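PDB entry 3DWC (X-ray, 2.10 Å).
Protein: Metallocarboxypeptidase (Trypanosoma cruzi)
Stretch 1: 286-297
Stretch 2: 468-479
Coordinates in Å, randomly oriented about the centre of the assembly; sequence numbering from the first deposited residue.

Stretch 1 (286-297) QPVCMARSLGVH
Stretch 2, residues 468-479: QHGSSLTTDELL

Residues 286-297 and 468-479 of this metallocarboxypeptidase, distant in sequence, bury 516 Å² between them. Stretch 1 opens with a type I turn from Q286 to C289, closed by C289 N to Q286 O (3.0 Å), and stays in loop conformation until a helix starts at L294. Stretch 2 makes a type II' turn from H469 to S472, with S472 N bonded to H469 O at 3.0 Å, and becomes helical at T475.

The turns meet where the CA atoms of V288 and S471 lie 4.7 Å apart and those of M290 and G470 4.9 Å. V288 O accepts from S471 N (2.8 Å, 161°), while the p rotamer of V288 brings CG2 to 3.3 Å from S472 CA. S472, itself p, points sideways from CA to CB, its OG donating to H469 O at 2.5 Å. G470 has phi/psi of 36/-114, and a CB there would lie 2.9 Å from V288 O, a clash; this close approach is open to glycine. M290 is extended (-149/152), and its carbonyl O accepts from S471 OG at 2.8 Å; S471 is m, with its CB directed toward stretch 1.

R292 contributes the largest covered area, 114 Å². Its chi1-chi4 of 169°, 74°, -81° and 175° fold the chain along stretch 2, so that NH1 donates to L473 O (3.0 Å, 167°) near the guanidinium plane while S471 CB covers one face. Along the way R292 CG passes 3.3 Å from T475 OG1 and 4.2 Å from L478 CD2. A water links S471 OG (3.2 Å) and, weakly, R292 NH2 (3.0 Å).

S293, p, caps the next helix through V296 N to S293 OG (2.9 Å). V296, t, then points toward stretch 2, its CG2 4.1 Å from T475 CG2 and its CG1 4.4 Å from CD2 of L478 (t, p), an apolar contact between the two helices.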

# COMPACT_ATOMS: atom_id res chain seq x y z
N GLN B 286 -4.47 0.62 21.43
CA GLN B 286 -5.32 -0.23 22.24
C GLN B 286 -6.78 -0.26 21.80
O GLN B 286 -7.28 0.71 21.19
CB GLN B 286 -5.30 0.29 23.69
CG GLN B 286 -3.91 0.28 24.33
CD GLN B 286 -3.36 -1.11 24.48
OE1 GLN B 286 -4.01 -1.97 25.09
NE2 GLN B 286 -2.14 -1.34 23.95
N PRO B 287 -7.50 -1.32 22.19
CA PRO B 287 -8.84 -1.50 21.71
C PRO B 287 -9.89 -0.52 22.31
O PRO B 287 -10.97 -0.40 21.75
CB PRO B 287 -9.12 -2.97 22.04
CG PRO B 287 -8.35 -3.23 23.24
CD PRO B 287 -7.11 -2.41 23.12
N VAL B 288 -9.56 0.19 23.39
CA VAL B 288 -10.44 1.26 23.89
C VAL B 288 -10.40 2.51 22.98
O VAL B 288 -11.34 3.30 22.94
CB VAL B 288 -10.07 1.66 25.31
CG1 VAL B 288 -8.76 2.45 25.34
CG2 VAL B 288 -11.27 2.43 25.98
N CYS B 289 -9.29 2.69 22.25
CA CYS B 289 -9.18 3.78 21.31
C CYS B 289 -9.63 3.28 19.97
O CYS B 289 -8.82 3.12 19.08
CB CYS B 289 -7.77 4.31 21.24
SG CYS B 289 -7.60 5.62 20.04
N MET B 290 -10.94 3.05 19.86
CA MET B 290 -11.62 2.62 18.65
C MET B 290 -13.06 3.15 18.58
O MET B 290 -13.68 3.42 19.61
CB MET B 290 -11.73 1.12 18.66
CG MET B 290 -10.41 0.45 18.83
SD MET B 290 -10.35 -1.03 17.86
CE MET B 290 -10.15 -0.16 16.30
N ALA B 291 -13.57 3.32 17.36
CA ALA B 291 -14.99 3.60 17.14
C ALA B 291 -15.87 2.70 18.00
O ALA B 291 -15.57 1.55 18.18
CB ALA B 291 -15.34 3.47 15.69
N ARG B 292 -16.92 3.27 18.61
CA ARG B 292 -17.71 2.55 19.59
C ARG B 292 -18.58 1.48 18.93
O ARG B 292 -18.73 0.40 19.45
CB ARG B 292 -18.55 3.54 20.44
CG ARG B 292 -19.62 2.91 21.32
CD ARG B 292 -19.02 2.24 22.53
NE ARG B 292 -18.52 0.91 22.20
CZ ARG B 292 -17.86 0.14 23.07
NH1 ARG B 292 -17.68 0.54 24.32
NH2 ARG B 292 -17.41 -1.03 22.68
N SER B 293 -19.14 1.79 17.77
CA SER B 293 -20.00 0.83 17.06
C SER B 293 -20.20 1.28 15.63
O SER B 293 -19.85 2.43 15.27
CB SER B 293 -21.36 0.68 17.77
OG SER B 293 -22.23 1.74 17.44
N LEU B 294 -20.81 0.41 14.82
CA LEU B 294 -21.09 0.77 13.44
C LEU B 294 -22.19 1.78 13.37
O LEU B 294 -22.20 2.62 12.48
CB LEU B 294 -21.44 -0.43 12.57
CG LEU B 294 -20.32 -1.08 11.76
CD1 LEU B 294 -19.03 -1.36 12.59
CD2 LEU B 294 -20.83 -2.40 11.16
N GLY B 295 -23.13 1.72 14.32
CA GLY B 295 -24.18 2.73 14.41
C GLY B 295 -23.60 4.08 14.83
O GLY B 295 -23.97 5.13 14.30
N VAL B 296 -22.70 4.08 15.80
CA VAL B 296 -22.02 5.33 16.11
C VAL B 296 -21.18 5.82 14.93
O VAL B 296 -21.26 6.99 14.60
CB VAL B 296 -21.23 5.27 17.45
CG1 VAL B 296 -20.47 6.59 17.70
CG2 VAL B 296 -22.18 4.92 18.58
N HIS B 297 -20.52 4.93 14.19
CA HIS B 297 -19.70 5.34 13.04
C HIS B 297 -20.57 5.93 11.92
O HIS B 297 -20.30 7.05 11.43
CB HIS B 297 -18.90 4.15 12.52
CG HIS B 297 -17.49 4.49 12.18
ND1 HIS B 297 -17.16 5.59 11.42
CD2 HIS B 297 -16.32 3.95 12.60
CE1 HIS B 297 -15.85 5.66 11.31
NE2 HIS B 297 -15.31 4.68 12.02
N GLN B 468 -13.62 11.90 20.96
CA GLN B 468 -12.53 11.74 21.94
C GLN B 468 -12.69 10.56 22.90
O GLN B 468 -11.72 10.17 23.52
CB GLN B 468 -12.37 12.99 22.80
CG GLN B 468 -13.54 13.20 23.79
CD GLN B 468 -13.22 14.29 24.79
OE1 GLN B 468 -12.07 14.43 25.14
NE2 GLN B 468 -14.23 15.02 25.28
N HIS B 469 -13.90 10.01 23.00
CA HIS B 469 -14.18 8.92 23.93
C HIS B 469 -13.89 7.49 23.37
O HIS B 469 -13.73 6.54 24.15
CB HIS B 469 -15.63 9.05 24.39
CG HIS B 469 -15.91 10.36 25.08
ND1 HIS B 469 -15.32 10.70 26.27
CD2 HIS B 469 -16.71 11.41 24.74
CE1 HIS B 469 -15.75 11.90 26.64
NE2 HIS B 469 -16.57 12.36 25.71
N GLY B 470 -13.75 7.35 22.06
CA GLY B 470 -13.72 6.04 21.41
C GLY B 470 -14.63 4.99 22.05
O GLY B 470 -15.85 5.12 22.02
N SER B 471 -14.03 3.94 22.63
CA SER B 471 -14.80 2.83 23.25
C SER B 471 -14.65 2.74 24.75
O SER B 471 -14.79 1.63 25.32
CB SER B 471 -14.41 1.48 22.61
OG SER B 471 -14.81 1.54 21.28
N SER B 472 -14.40 3.89 25.38
CA SER B 472 -14.10 3.95 26.80
C SER B 472 -15.37 3.92 27.59
O SER B 472 -15.35 3.53 28.73
CB SER B 472 -13.32 5.23 27.18
OG SER B 472 -13.96 6.38 26.67
N LEU B 473 -16.44 4.37 26.97
CA LEU B 473 -17.77 4.26 27.49
C LEU B 473 -18.59 3.28 26.70
O LEU B 473 -18.44 3.14 25.53
CB LEU B 473 -18.48 5.60 27.40
CG LEU B 473 -17.76 6.70 28.17
CD1 LEU B 473 -18.39 8.03 27.79
CD2 LEU B 473 -17.83 6.40 29.67
N THR B 474 -19.54 2.69 27.37
CA THR B 474 -20.64 1.99 26.79
C THR B 474 -21.44 2.90 25.80
O THR B 474 -21.47 4.11 25.98
CB THR B 474 -21.49 1.60 28.02
OG1 THR B 474 -21.08 0.30 28.49
CG2 THR B 474 -22.96 1.75 27.82
N THR B 475 -22.08 2.33 24.78
CA THR B 475 -22.91 3.16 23.88
C THR B 475 -23.99 3.93 24.65
O THR B 475 -24.22 5.10 24.39
CB THR B 475 -23.56 2.33 22.75
OG1 THR B 475 -22.56 1.55 22.07
CG2 THR B 475 -24.26 3.24 21.71
N ASP B 476 -24.71 3.26 25.56
CA ASP B 476 -25.74 3.95 26.32
C ASP B 476 -25.12 5.13 27.09
O ASP B 476 -25.68 6.23 27.09
CB ASP B 476 -26.48 3.00 27.27
CG ASP B 476 -27.61 2.22 26.58
OD1 ASP B 476 -27.95 2.52 25.42
OD2 ASP B 476 -28.17 1.29 27.21
N GLU B 477 -23.96 4.91 27.69
CA GLU B 477 -23.29 5.90 28.55
C GLU B 477 -22.85 7.07 27.67
O GLU B 477 -22.99 8.24 28.02
CB GLU B 477 -22.04 5.29 29.24
CG GLU B 477 -22.29 4.45 30.53
CD GLU B 477 -21.08 3.55 30.97
OE1 GLU B 477 -20.10 3.35 30.19
OE2 GLU B 477 -21.13 3.04 32.12
N LEU B 478 -22.28 6.72 26.54
CA LEU B 478 -21.75 7.70 25.58
C LEU B 478 -22.85 8.68 25.08
O LEU B 478 -22.70 9.93 25.16
CB LEU B 478 -21.11 6.94 24.40
CG LEU B 478 -20.54 7.79 23.28
CD1 LEU B 478 -19.26 8.51 23.70
CD2 LEU B 478 -20.32 6.94 22.04
N LEU B 479 -23.95 8.11 24.58
CA LEU B 479 -25.10 8.92 24.11
C LEU B 479 -25.78 9.74 25.21
O LEU B 479 -26.20 10.90 24.97
CB LEU B 479 -26.10 8.03 23.37
CG LEU B 479 -25.57 7.47 22.05
CD1 LEU B 479 -26.68 6.78 21.27
CD2 LEU B 479 -24.93 8.58 21.17
O HOH W 1 -15.95 -1.24 20.06